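Local structure of pyruvate kinase (Cryptosporidium parvum, 4DRS) at residues A[48-53]-A[373-378]; A[108-113]-A[219-224]; A[157-162]-A[207-212]; A[231-236]-A[245-250]; A[290-295]-A[308-313]. The protein probably catalyses the last step of glycolysis, passing the phosphoryl group of phosphoenolpyruvate to ADP to yield pyruvate and ATP, with magnesium and potassium ions as cofactors. All coordinates share one frame; numbering follows the deposited sequence.

Contact 1: A[48-53]-A[373-378]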
# COMPACT_ATOMS: atom_id res chain seq x y z
N ILE A 48 -28.25 3.69 -18.59
CA ILE A 48 -29.51 4.22 -18.09
C ILE A 48 -30.69 3.43 -18.64
O ILE A 48 -30.86 3.30 -19.85
CB ILE A 48 -29.67 5.73 -18.43
CG1 ILE A 48 -28.64 6.56 -17.66
CG2 ILE A 48 -31.09 6.20 -18.11
CD1 ILE A 48 -28.64 8.03 -18.03
N ILE A 49 -31.48 2.89 -17.71
CA ILE A 49 -32.73 2.22 -18.04
C ILE A 49 -33.90 3.17 -17.79
O ILE A 49 -33.98 3.80 -16.73
CB ILE A 49 -32.93 0.94 -17.20
CG1 ILE A 49 -31.76 -0.04 -17.42
CG2 ILE A 49 -34.26 0.27 -17.54
CD1 ILE A 49 -31.84 -1.30 -16.58
N CYS A 50 -34.80 3.28 -18.77
CA CYS A 50 -36.02 4.09 -18.63
C CYS A 50 -37.24 3.21 -18.76
O CYS A 50 -37.34 2.39 -19.67
CB CYS A 50 -36.10 5.19 -19.69
SG CYS A 50 -34.74 6.36 -19.67
N THR A 51 -38.18 3.39 -17.83
CA THR A 51 -39.45 2.68 -17.87
C THR A 51 -40.38 3.42 -18.80
O THR A 51 -40.61 4.63 -18.65
CB THR A 51 -40.07 2.58 -16.47
OG1 THR A 51 -39.12 2.00 -15.57
CG2 THR A 51 -41.34 1.74 -16.50
N ILE A 52 -40.92 2.69 -19.78
CA ILE A 52 -41.80 3.30 -20.77
C ILE A 52 -43.26 3.12 -20.37
O ILE A 52 -43.73 2.00 -20.15
CB ILE A 52 -41.55 2.75 -22.20
CG1 ILE A 52 -40.05 2.67 -22.53
CG2 ILE A 52 -42.31 3.58 -23.23
CD1 ILE A 52 -39.26 3.94 -22.31
N GLY A 53 -43.97 4.23 -20.27
CA GLY A 53 -45.39 4.22 -19.97
C GLY A 53 -46.13 5.25 -20.80
O GLY A 53 -45.59 5.74 -21.80
N ASP A 373 -36.51 15.79 -18.98
CA ASP A 373 -35.67 16.50 -18.02
C ASP A 373 -34.94 15.56 -17.06
O ASP A 373 -33.74 15.72 -16.82
CB ASP A 373 -36.51 17.51 -17.22
CG ASP A 373 -36.96 18.70 -18.06
OD1 ASP A 373 -36.13 19.25 -18.82
OD2 ASP A 373 -38.15 19.09 -17.95
N ALA A 374 -35.66 14.57 -16.54
CA ALA A 374 -35.12 13.61 -15.58
C ALA A 374 -33.93 12.81 -16.12
O ALA A 374 -32.87 12.78 -15.49
CB ALA A 374 -36.22 12.67 -15.08
N VAL A 375 -34.12 12.18 -17.28
CA VAL A 375 -33.07 11.40 -17.93
C VAL A 375 -31.81 12.24 -18.12
O VAL A 375 -30.70 11.80 -17.80
CB VAL A 375 -33.52 10.86 -19.30
CG1 VAL A 375 -32.45 9.96 -19.91
CG2 VAL A 375 -34.82 10.10 -19.18
N ASN A 376 -32.00 13.45 -18.63
CA ASN A 376 -30.90 14.35 -18.91
C ASN A 376 -30.11 14.73 -17.65
O ASN A 376 -28.88 14.70 -17.65
CB ASN A 376 -31.42 15.60 -19.63
CG ASN A 376 -30.31 16.42 -20.24
OD1 ASN A 376 -29.73 17.28 -19.57
ND2 ASN A 376 -29.99 16.16 -21.50
N VAL A 377 -30.85 15.06 -16.60
CA VAL A 377 -30.27 15.30 -15.27
C VAL A 377 -29.50 14.06 -14.77
O VAL A 377 -28.33 14.17 -14.39
CB VAL A 377 -31.38 15.72 -14.27
CG1 VAL A 377 -30.96 15.51 -12.83
CG2 VAL A 377 -31.77 17.18 -14.52
N MET A 378 -30.16 12.90 -14.79
CA MET A 378 -29.56 11.65 -14.32
C MET A 378 -28.26 11.35 -15.07
O MET A 378 -27.27 10.95 -14.46
CB MET A 378 -30.56 10.49 -14.45
CG MET A 378 -30.19 9.26 -13.62
SD MET A 378 -31.55 8.11 -13.29
CE MET A 378 -31.67 7.25 -14.85
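Met-378 lays its terminal methyl against the branched side chain of Ile-48: CE lies 3.5 Å from Ile-48 CG2 and 4.2 Å from Ile-48 CG1, so the methyl sits beside the fork at CB. The two side chains run past each other in opposite directions. A turn at the last torsion of the methionine (chi3 78°) swings CE back toward the strand, a bend that the unbranched, flexible chain makes easily, whereas the beta-branched isoleucine suits the strand beneath it. One turn earlier on the helix, Val-375 offers CG2 to Cys-50 SG at 3.8 Å. The thiol, set anti to its own carbonyl carbon (chi1 -60°), reaches outward from the strand and behaves here as a small apolar group. Val-375 CG1 lies 4.4 Å from Ile-48 CG2, a looser touch that joins the two pairs into one apolar patch. No hydrogen bond crosses it.

Further out, Leu-361 packs on both Val-375 and Met-378, while Leu-65 of helix 59-68 covers Val-375 as well. Backbone bonds tie Ile-48 and Cys-50 to Val-72, and Ile-49 to Val-359 and Leu-361, so the strand is held from both neighbours. The axes of strand 48-51 and helix 373-378 run nearly antiparallel (165°) and approach to 10.3 Å. This is the closure of a TIM barrel, where the last helix packs outside the first strand.

Contact 2: A[108-113]-A[219-224]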
# COMPACT_ATOMS: atom_id res chain seq x y z
N LEU A 108 -38.20 -6.80 -20.35
CA LEU A 108 -39.50 -7.15 -19.82
C LEU A 108 -39.36 -7.40 -18.31
O LEU A 108 -38.56 -8.24 -17.88
CB LEU A 108 -40.08 -8.37 -20.55
CG LEU A 108 -41.46 -8.91 -20.16
CD1 LEU A 108 -42.11 -9.61 -21.35
CD2 LEU A 108 -41.36 -9.86 -18.97
N ASP A 109 -40.12 -6.65 -17.53
CA ASP A 109 -40.11 -6.74 -16.07
C ASP A 109 -41.40 -7.46 -15.68
O ASP A 109 -42.49 -6.93 -15.91
CB ASP A 109 -40.06 -5.33 -15.46
CG ASP A 109 -39.84 -5.34 -13.94
OD1 ASP A 109 -40.52 -6.10 -13.21
OD2 ASP A 109 -38.99 -4.56 -13.48
N THR A 110 -41.28 -8.66 -15.12
CA THR A 110 -42.45 -9.49 -14.83
C THR A 110 -43.31 -8.90 -13.72
O THR A 110 -42.80 -8.23 -12.82
CB THR A 110 -42.09 -10.94 -14.43
OG1 THR A 110 -41.30 -10.94 -13.24
CG2 THR A 110 -41.32 -11.64 -15.56
N LYS A 111 -44.61 -9.15 -13.82
CA LYS A 111 -45.57 -8.78 -12.78
C LYS A 111 -45.21 -9.47 -11.46
O LYS A 111 -45.19 -8.83 -10.41
CB LYS A 111 -46.99 -9.16 -13.22
CG LYS A 111 -48.08 -8.72 -12.26
CD LYS A 111 -49.46 -9.07 -12.81
CE LYS A 111 -50.55 -8.63 -11.84
NZ LYS A 111 -51.89 -8.66 -12.50
N GLY A 112 -44.92 -10.77 -11.51
CA GLY A 112 -44.53 -11.52 -10.33
C GLY A 112 -45.65 -11.71 -9.31
O GLY A 112 -46.82 -11.43 -9.59
N PRO A 113 -45.30 -12.20 -8.11
CA PRO A 113 -46.29 -12.53 -7.09
C PRO A 113 -46.79 -11.31 -6.32
O PRO A 113 -46.55 -11.19 -5.12
CB PRO A 113 -45.52 -13.48 -6.16
CG PRO A 113 -44.10 -13.03 -6.27
CD PRO A 113 -43.92 -12.48 -7.66
N HIS A 219 -46.52 -16.90 -19.42
CA HIS A 219 -47.12 -16.44 -20.66
C HIS A 219 -46.38 -15.26 -21.22
O HIS A 219 -46.10 -15.21 -22.42
CB HIS A 219 -48.60 -16.13 -20.46
CG HIS A 219 -49.24 -15.42 -21.64
ND1 HIS A 219 -49.63 -16.06 -22.76
CD2 HIS A 219 -49.53 -14.06 -21.84
CE1 HIS A 219 -50.15 -15.17 -23.63
NE2 HIS A 219 -50.09 -13.95 -23.06
N ASP A 220 -46.07 -14.28 -20.37
CA ASP A 220 -45.34 -13.10 -20.80
C ASP A 220 -43.91 -13.42 -21.23
O ASP A 220 -43.40 -12.83 -22.18
CB ASP A 220 -45.32 -12.05 -19.69
CG ASP A 220 -46.70 -11.52 -19.36
OD1 ASP A 220 -47.57 -11.50 -20.25
OD2 ASP A 220 -46.91 -11.11 -18.19
N ILE A 221 -43.27 -14.36 -20.54
CA ILE A 221 -41.89 -14.75 -20.86
C ILE A 221 -41.83 -15.43 -22.22
O ILE A 221 -41.04 -15.03 -23.09
CB ILE A 221 -41.28 -15.66 -19.76
CG1 ILE A 221 -40.95 -14.84 -18.51
CG2 ILE A 221 -40.02 -16.35 -20.28
CD1 ILE A 221 -40.75 -15.66 -17.25
N VAL A 222 -42.68 -16.44 -22.41
CA VAL A 222 -42.70 -17.23 -23.63
C VAL A 222 -43.30 -16.44 -24.79
O VAL A 222 -42.69 -16.33 -25.85
CB VAL A 222 -43.47 -18.56 -23.45
CG1 VAL A 222 -43.56 -19.32 -24.77
CG2 VAL A 222 -42.82 -19.42 -22.37
N ASP A 223 -44.50 -15.89 -24.58
CA ASP A 223 -45.29 -15.30 -25.67
C ASP A 223 -45.04 -13.82 -25.92
O ASP A 223 -45.68 -13.21 -26.78
CB ASP A 223 -46.78 -15.54 -25.45
CG ASP A 223 -47.18 -16.97 -25.72
OD1 ASP A 223 -46.67 -17.57 -26.69
OD2 ASP A 223 -48.02 -17.51 -24.95
N PHE A 224 -44.11 -13.22 -25.17
CA PHE A 224 -43.71 -11.85 -25.46
C PHE A 224 -42.19 -11.70 -25.55
O PHE A 224 -41.67 -11.37 -26.62
CB PHE A 224 -44.32 -10.87 -24.45
CG PHE A 224 -44.40 -9.46 -24.96
CD1 PHE A 224 -45.59 -8.97 -25.49
CD2 PHE A 224 -43.28 -8.64 -24.94
CE1 PHE A 224 -45.66 -7.67 -25.97
CE2 PHE A 224 -43.35 -7.34 -25.42
CZ PHE A 224 -44.54 -6.85 -25.93
O HOH W 1 -45.24 -10.94 -15.92
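The ring of Phe-224 meets Leu-108 obliquely: methyl CD1 of the leucine comes to 3.9 Å from Phe-224 CD2 and to 4.0 Å from Phe-224 CB, touching the ring where it joins its stem. Two other aromatic rings, Phe-77 and Tyr-228, each stand edge-to-face with Phe-224, so the phenylalanine belongs to an aromatic cluster that a flat, wholly apolar group suits well. With its CG anti to the backbone N (chi1 -180°), Leu-108 reaches out from strand 105-109 to the helix, and the same CD1 also lies 3.6 Å from the backbone oxygen of Asp-220. Beyond the leucine, Thr-110 CG2 makes a looser touch with Ile-221 CG1 at 4.4 Å, the methyl side of the threonine facing the isoleucine.

The polar side of the contact runs through water. A single water molecule accepts from Lys-111 N at 2.8 Å and donates to Asp-220 OD2, also at 2.8 Å, bridging a backbone N-H and a carboxylate that do not meet directly. Asp-220 OD2 has a stronger partner in Lys-216, one turn back on the helix, with which it forms a salt bridge.

Strand 105-109 and helix 215-226 are consecutive elements of the TIM barrel, yet the small B domain of pyruvate kinases is inserted between them. The contact is apolar where strand and helix meet, so the usual strand-helix packing is present despite this long excursion. The salt bridge with Lys-216 probably balances the charge of the buried carboxylate, to which the water adds a hydrogen bond.

Contact 3: A[157-162]-A[207-212]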
# COMPACT_ATOMS: atom_id res chain seq x y z
N PRO A 157 -58.24 -15.16 2.38
CA PRO A 157 -58.85 -15.60 3.65
C PRO A 157 -58.02 -16.63 4.41
O PRO A 157 -58.01 -16.63 5.64
CB PRO A 157 -60.19 -16.21 3.20
CG PRO A 157 -60.02 -16.52 1.75
CD PRO A 157 -59.13 -15.43 1.23
N LYS A 158 -57.32 -17.50 3.67
CA LYS A 158 -56.52 -18.57 4.26
C LYS A 158 -55.07 -18.14 4.54
O LYS A 158 -54.22 -18.98 4.81
CB LYS A 158 -56.55 -19.81 3.35
CG LYS A 158 -57.95 -20.32 3.05
CD LYS A 158 -57.94 -21.49 2.07
CE LYS A 158 -57.63 -22.81 2.77
NZ LYS A 158 -57.94 -23.99 1.91
N SER A 159 -54.81 -16.84 4.47
CA SER A 159 -53.45 -16.31 4.64
C SER A 159 -53.32 -15.34 5.81
O SER A 159 -52.21 -15.03 6.25
CB SER A 159 -52.97 -15.64 3.35
OG SER A 159 -52.94 -16.57 2.28
N VAL A 160 -54.45 -14.86 6.30
CA VAL A 160 -54.49 -13.98 7.47
C VAL A 160 -55.17 -14.66 8.66
O VAL A 160 -55.74 -15.75 8.52
CB VAL A 160 -55.17 -12.62 7.18
CG1 VAL A 160 -54.41 -11.85 6.11
CG2 VAL A 160 -56.63 -12.82 6.77
N GLN A 161 -55.10 -14.03 9.82
CA GLN A 161 -55.87 -14.45 11.00
C GLN A 161 -56.47 -13.22 11.68
O GLN A 161 -56.06 -12.09 11.39
CB GLN A 161 -55.00 -15.26 11.96
CG GLN A 161 -53.66 -14.64 12.30
CD GLN A 161 -52.91 -15.39 13.39
OE1 GLN A 161 -52.76 -16.61 13.33
NE2 GLN A 161 -52.42 -14.66 14.38
N ILE A 162 -57.44 -13.43 12.56
CA ILE A 162 -58.04 -12.34 13.32
C ILE A 162 -56.93 -11.56 14.01
O ILE A 162 -56.18 -12.11 14.81
CB ILE A 162 -59.07 -12.84 14.37
CG1 ILE A 162 -60.13 -13.76 13.73
CG2 ILE A 162 -59.70 -11.67 15.13
CD1 ILE A 162 -61.12 -13.09 12.79
N LYS A 207 -47.32 -15.41 5.12
CA LYS A 207 -46.81 -16.07 3.92
C LYS A 207 -47.81 -15.90 2.78
O LYS A 207 -48.99 -16.26 2.91
CB LYS A 207 -46.53 -17.55 4.20
CG LYS A 207 -46.02 -18.37 3.01
CD LYS A 207 -44.64 -17.93 2.53
CE LYS A 207 -44.03 -18.91 1.54
NZ LYS A 207 -44.75 -18.96 0.23
N VAL A 208 -47.34 -15.33 1.68
CA VAL A 208 -48.15 -15.16 0.48
C VAL A 208 -47.99 -16.40 -0.40
O VAL A 208 -46.88 -16.71 -0.84
CB VAL A 208 -47.76 -13.88 -0.30
CG1 VAL A 208 -48.57 -13.76 -1.59
CG2 VAL A 208 -47.95 -12.65 0.57
N HIS A 209 -49.09 -17.10 -0.65
CA HIS A 209 -49.04 -18.35 -1.41
C HIS A 209 -49.18 -18.12 -2.90
O HIS A 209 -50.13 -18.59 -3.54
CB HIS A 209 -50.07 -19.35 -0.88
CG HIS A 209 -49.88 -19.69 0.58
ND1 HIS A 209 -48.94 -20.56 1.01
CD2 HIS A 209 -50.55 -19.25 1.72
CE1 HIS A 209 -49.00 -20.66 2.35
NE2 HIS A 209 -49.99 -19.86 2.79
N LEU A 210 -48.22 -17.39 -3.45
CA LEU A 210 -48.13 -17.17 -4.89
C LEU A 210 -46.78 -17.65 -5.43
O LEU A 210 -45.77 -17.56 -4.73
CB LEU A 210 -48.35 -15.69 -5.23
CG LEU A 210 -49.77 -15.10 -5.12
CD1 LEU A 210 -49.73 -13.59 -5.35
CD2 LEU A 210 -50.75 -15.76 -6.08
N PRO A 211 -46.75 -18.16 -6.68
CA PRO A 211 -45.47 -18.53 -7.26
C PRO A 211 -44.66 -17.30 -7.68
O PRO A 211 -45.23 -16.24 -7.95
CB PRO A 211 -45.85 -19.35 -8.50
CG PRO A 211 -47.34 -19.28 -8.63
CD PRO A 211 -47.86 -18.27 -7.65
N ILE A 212 -43.34 -17.45 -7.72
CA ILE A 212 -42.47 -16.38 -8.21
C ILE A 212 -42.71 -16.19 -9.71
O ILE A 212 -42.81 -15.07 -10.19
CB ILE A 212 -40.98 -16.67 -7.90
CG1 ILE A 212 -40.77 -16.90 -6.38
CG2 ILE A 212 -40.07 -15.57 -8.44
CD1 ILE A 212 -41.31 -15.80 -5.47
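Van der Waals contact is what joins Ser-159 directly to His-209. The hydroxyl oxygen OG of Ser-159 approaches the imidazole at its edge, close to the ring plane, and lies 3.6 Å from His-209 CD2. The same OG is 4.0 Å from the backbone oxygen of Lys-207, and neither approach is a hydrogen bond. A serine, with its short side chain, lets the two loops draw near: the closest pair of CA atoms, Ser-159 CA and Lys-207 CA, is 6.7 Å apart.

His-209 is the centre of an inverse gamma turn, whose weak bond runs from Leu-210 N to Val-208 O at 3.0 Å. This tight bend lies in the chain that returns from the B domain to the TIM barrel, while 157-162 is a loop of the B domain itself.

Hydrogen bonds reach the contact from nearby. Ser-159 OG is bonded to Leu-155 O and to the hydroxyl of Tyr-153, and that same hydroxyl is bonded to His-209 N, so the tyrosine bridges both sides. On the returning chain, the side chain of Lys-207, bent at chi2 (66°) and again at chi4 (68°), brings NZ back to Val-208 O, a weak bond of 3.3 Å.

Contact 4: A[231-236]-A[245-250]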
# COMPACT_ATOMS: atom_id res chain seq x y z
N ASP A 231 -34.42 -8.59 -24.93
CA ASP A 231 -33.03 -8.74 -24.49
C ASP A 231 -32.85 -9.08 -23.01
O ASP A 231 -31.87 -9.74 -22.63
CB ASP A 231 -32.25 -7.49 -24.84
CG ASP A 231 -32.49 -7.05 -26.27
OD1 ASP A 231 -32.03 -7.77 -27.19
OD2 ASP A 231 -33.15 -6.01 -26.47
N PHE A 232 -33.79 -8.65 -22.18
CA PHE A 232 -33.70 -8.88 -20.74
C PHE A 232 -35.05 -9.27 -20.15
O PHE A 232 -36.11 -8.79 -20.59
CB PHE A 232 -33.18 -7.62 -20.02
CG PHE A 232 -31.95 -7.03 -20.66
CD1 PHE A 232 -30.69 -7.56 -20.41
CD2 PHE A 232 -32.06 -5.93 -21.50
CE1 PHE A 232 -29.56 -7.02 -21.01
CE2 PHE A 232 -30.93 -5.38 -22.09
CZ PHE A 232 -29.68 -5.92 -21.85
N ILE A 233 -35.00 -10.16 -19.16
CA ILE A 233 -36.15 -10.47 -18.33
C ILE A 233 -35.78 -10.05 -16.90
O ILE A 233 -34.92 -10.66 -16.26
CB ILE A 233 -36.50 -11.98 -18.35
CG1 ILE A 233 -36.88 -12.44 -19.76
CG2 ILE A 233 -37.63 -12.29 -17.38
CD1 ILE A 233 -36.92 -13.94 -19.95
N ALA A 234 -36.43 -9.00 -16.41
CA ALA A 234 -36.27 -8.59 -15.03
C ALA A 234 -37.27 -9.38 -14.20
O ALA A 234 -38.48 -9.13 -14.25
CB ALA A 234 -36.49 -7.09 -14.87
N LEU A 235 -36.76 -10.36 -13.48
CA LEU A 235 -37.59 -11.31 -12.74
C LEU A 235 -37.92 -10.74 -11.36
O LEU A 235 -37.03 -10.61 -10.50
CB LEU A 235 -36.84 -12.64 -12.65
CG LEU A 235 -37.60 -13.96 -12.73
CD1 LEU A 235 -38.39 -14.07 -14.03
CD2 LEU A 235 -36.60 -15.11 -12.61
N SER A 236 -39.18 -10.38 -11.15
CA SER A 236 -39.61 -9.76 -9.89
C SER A 236 -39.65 -10.73 -8.71
O SER A 236 -40.06 -11.88 -8.85
CB SER A 236 -40.99 -9.09 -10.05
OG SER A 236 -40.93 -8.01 -10.95
N GLN A 245 -33.50 -20.85 -11.89
CA GLN A 245 -33.43 -22.11 -12.63
C GLN A 245 -34.74 -22.51 -13.32
O GLN A 245 -34.72 -23.11 -14.39
CB GLN A 245 -32.91 -23.25 -11.75
CG GLN A 245 -31.39 -23.35 -11.72
CD GLN A 245 -30.88 -24.35 -10.70
OE1 GLN A 245 -31.23 -24.30 -9.52
NE2 GLN A 245 -30.01 -25.26 -11.15
N LEU A 246 -35.87 -22.16 -12.70
CA LEU A 246 -37.17 -22.33 -13.35
C LEU A 246 -37.23 -21.50 -14.64
O LEU A 246 -37.68 -21.99 -15.68
CB LEU A 246 -38.32 -21.98 -12.41
CG LEU A 246 -39.76 -22.02 -12.96
CD1 LEU A 246 -40.12 -23.36 -13.60
CD2 LEU A 246 -40.77 -21.65 -11.88
N CYS A 247 -36.77 -20.26 -14.57
CA CYS A 247 -36.75 -19.38 -15.73
C CYS A 247 -35.80 -19.89 -16.83
O CYS A 247 -36.12 -19.80 -18.02
CB CYS A 247 -36.40 -17.95 -15.33
SG CYS A 247 -36.67 -16.74 -16.64
N ARG A 248 -34.65 -20.43 -16.42
CA ARG A 248 -33.71 -21.06 -17.35
C ARG A 248 -34.38 -22.22 -18.09
O ARG A 248 -34.24 -22.35 -19.31
CB ARG A 248 -32.48 -21.60 -16.62
CG ARG A 248 -31.58 -20.56 -15.98
CD ARG A 248 -30.59 -19.93 -16.96
NE ARG A 248 -29.71 -19.01 -16.24
CZ ARG A 248 -29.20 -17.89 -16.73
NH1 ARG A 248 -29.45 -17.51 -17.98
NH2 ARG A 248 -28.42 -17.14 -15.96
N GLN A 249 -35.10 -23.04 -17.33
CA GLN A 249 -35.78 -24.21 -17.87
C GLN A 249 -36.85 -23.80 -18.88
O GLN A 249 -36.93 -24.36 -19.97
CB GLN A 249 -36.39 -25.05 -16.74
CG GLN A 249 -36.93 -26.39 -17.20
CD GLN A 249 -37.63 -27.16 -16.10
OE1 GLN A 249 -38.36 -26.59 -15.28
NE2 GLN A 249 -37.44 -28.48 -16.09
N ILE A 250 -37.66 -22.80 -18.51
CA ILE A 250 -38.67 -22.26 -19.42
C ILE A 250 -38.03 -21.81 -20.74
O ILE A 250 -38.53 -22.16 -21.82
CB ILE A 250 -39.47 -21.11 -18.76
CG1 ILE A 250 -40.35 -21.65 -17.63
CG2 ILE A 250 -40.34 -20.40 -19.79
CD1 ILE A 250 -40.89 -20.58 -16.69
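Ser-236 OG, at the end of the segment whose Leu-235 and Ile-233 pack on Cys-247, is gripped by hydrogen bonds to Thr-110 O, just past strand 105-109 on one side, and to Lys-270 NZ of strand 266-271 on the other. The segment belongs to a beta-alpha-beta unit of the TIM barrel: strand 232-235, helix 241-252, strand 266-271. Along the strand the side chains alternate. Ile-233 and Leu-235 face the helix, whereas Phe-232 and Ala-234 pack on Met-107 of strand 105-109.

Between strand and helix the contact is wholly apolar. Cys-247, small enough to sit where the helix comes nearest, has its sulfur anti to the backbone N (chi1 -169°), which carries SG toward the strand. Leu-235 opens its fork to it: CD2 lies 3.9 Å from Cys-247 CB. The other branch, Leu-235 CD1, meets Cys-247 SG at 4.1 Å. Ile-267 of the next strand and Ile-213 also pack on the cysteine, so the thiol sits among hydrocarbon. Ile-233, covered by Ile-221 of helix 215-226 as well, approaches more loosely, its CD1 lying 4.3 Å from Cys-247 SG.

Contact 5: A[290-295]-A[308-313]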
# COMPACT_ATOMS: atom_id res chain seq x y z
N ILE A 290 -28.15 -8.56 -11.55
CA ILE A 290 -28.98 -8.24 -10.39
C ILE A 290 -29.61 -6.85 -10.50
O ILE A 290 -28.98 -5.91 -10.98
CB ILE A 290 -28.15 -8.34 -9.07
CG1 ILE A 290 -27.79 -9.81 -8.75
CG2 ILE A 290 -28.85 -7.66 -7.90
CD1 ILE A 290 -28.98 -10.73 -8.52
N MET A 291 -30.86 -6.74 -10.08
CA MET A 291 -31.50 -5.44 -9.87
C MET A 291 -31.86 -5.28 -8.39
O MET A 291 -32.49 -6.16 -7.80
CB MET A 291 -32.74 -5.30 -10.74
CG MET A 291 -33.41 -3.93 -10.67
SD MET A 291 -34.95 -3.80 -11.61
CE MET A 291 -34.38 -4.11 -13.29
N VAL A 292 -31.43 -4.17 -7.81
CA VAL A 292 -31.81 -3.80 -6.46
C VAL A 292 -32.97 -2.82 -6.56
O VAL A 292 -32.81 -1.71 -7.08
CB VAL A 292 -30.64 -3.17 -5.68
CG1 VAL A 292 -31.09 -2.78 -4.28
CG2 VAL A 292 -29.46 -4.13 -5.63
N ALA A 293 -34.14 -3.25 -6.08
CA ALA A 293 -35.37 -2.46 -6.20
C ALA A 293 -36.14 -2.36 -4.88
O ALA A 293 -35.91 -3.13 -3.95
CB ALA A 293 -36.26 -3.03 -7.30
N ARG A 294 -37.08 -1.41 -4.84
CA ARG A 294 -37.84 -1.06 -3.64
C ARG A 294 -38.57 -2.26 -3.01
O ARG A 294 -38.31 -2.61 -1.86
CB ARG A 294 -38.82 0.09 -3.96
CG ARG A 294 -39.14 1.02 -2.80
CD ARG A 294 -39.09 2.48 -3.23
NE ARG A 294 -39.40 3.41 -2.13
CZ ARG A 294 -39.15 4.71 -2.14
NH1 ARG A 294 -38.58 5.29 -3.19
NH2 ARG A 294 -39.47 5.45 -1.09
N GLY A 295 -39.46 -2.88 -3.78
CA GLY A 295 -40.21 -4.05 -3.34
C GLY A 295 -40.79 -3.96 -1.93
O GLY A 295 -41.35 -2.94 -1.55
N VAL A 308 -27.32 -0.12 3.47
CA VAL A 308 -26.24 -1.06 3.78
C VAL A 308 -26.34 -2.29 2.87
O VAL A 308 -25.35 -2.72 2.28
CB VAL A 308 -26.26 -1.49 5.27
CG1 VAL A 308 -25.11 -2.43 5.58
CG2 VAL A 308 -26.19 -0.27 6.18
N ALA A 309 -27.55 -2.83 2.76
CA ALA A 309 -27.82 -3.99 1.92
C ALA A 309 -27.54 -3.69 0.46
O ALA A 309 -26.97 -4.53 -0.25
CB ALA A 309 -29.26 -4.46 2.11
N GLN A 310 -27.93 -2.50 0.00
CA GLN A 310 -27.68 -2.08 -1.38
C GLN A 310 -26.18 -2.00 -1.67
O GLN A 310 -25.71 -2.57 -2.65
CB GLN A 310 -28.37 -0.76 -1.72
CG GLN A 310 -28.03 -0.27 -3.12
CD GLN A 310 -28.84 0.93 -3.57
OE1 GLN A 310 -30.07 0.94 -3.47
NE2 GLN A 310 -28.15 1.95 -4.09
N LYS A 311 -25.44 -1.29 -0.82
CA LYS A 311 -23.99 -1.15 -0.97
C LYS A 311 -23.32 -2.52 -1.04
O LYS A 311 -22.47 -2.75 -1.90
CB LYS A 311 -23.39 -0.32 0.17
CG LYS A 311 -23.60 1.18 0.05
CD LYS A 311 -22.85 1.93 1.16
CE LYS A 311 -23.03 3.44 1.06
NZ LYS A 311 -22.45 4.05 -0.17
N CYS A 312 -23.72 -3.42 -0.15
CA CYS A 312 -23.15 -4.76 -0.09
C CYS A 312 -23.45 -5.59 -1.35
O CYS A 312 -22.55 -6.24 -1.88
CB CYS A 312 -23.62 -5.50 1.16
SG CYS A 312 -23.12 -7.23 1.19
N MET A 313 -24.69 -5.55 -1.82
CA MET A 313 -25.08 -6.28 -3.03
C MET A 313 -24.36 -5.76 -4.28
O MET A 313 -23.97 -6.55 -5.15
CB MET A 313 -26.60 -6.27 -3.23
CG MET A 313 -27.35 -7.16 -2.25
SD MET A 313 -29.13 -7.25 -2.54
CE MET A 313 -29.72 -5.70 -1.86
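Val-292 carries the strand side of this contact alone, meeting Met-313 on the buried side and Gln-310 on the more open one. Toward the core, the methyl CE of Met-313 sits over the fork of the valine, 4.0 Å from Val-292 CG1 and 4.1 Å from Val-292 CG2, so that both branches share one partner. A bend at the last torsion of the methionine (chi3 -78°) turns CE in toward the strand. Methionine suits the place because its flexible chain can set its methyl against both branches, and the compact valine lets the helix come close: Val-292 CA and Gln-310 CA, the nearest such pair, are 6.8 Å apart.

The other side is more open rather than farther away: Gln-310 is partly exposed and meets one branch of the valine, which its chain crosses obliquely. CG lies 4.1 Å from Val-292 CG1, and the amide oxygen OE1 is 3.9 Å from that same methyl. These are van der Waals touches, and no hydrogen bond spans the two segments. A glutamine serves here because its extended chain (chi1 176°, chi2 172°) brings both CG and OE1 against the methyl at a position only partly buried.

The helix also faces a second subunit. Cys-312 SG forms a disulfide with Cys-26 of that subunit, and Lys-311 NZ is hydrogen-bonded to Asn-350 of the same neighbour. Within the barrel, strand 289-293 lies between strands 266-271 and 324-327, with Val-292 bonded through its backbone to Val-325. Helix 306-320 covers it from outside, Met-313 reaching Ile-271 and Phe-280 of helix 280-286 while Gln-310 touches Thr-326.

How the contacts relate
Contacts 1, 2, 4 and 5 all join strands of one eight-stranded parallel barrel to helices on its outside, setting those helices around a single closed sheet. Contact 1 pairs the first strand with the last helix and so spans all the others along the chain. Within that span contact 2 comes first, enclosing contact 3, which joins a B-domain loop to the chain returning to the barrel; contacts 4 and 5 follow. Contacts 2 and 4 lie on adjacent strands, their centres about 9 Å apart. Contact 3 lies farthest out, about 36 Å from contact 1 between centres, yet Pro-113 touches Leu-210 and Pro-211 where the B domain leaves and rejoins the barrel.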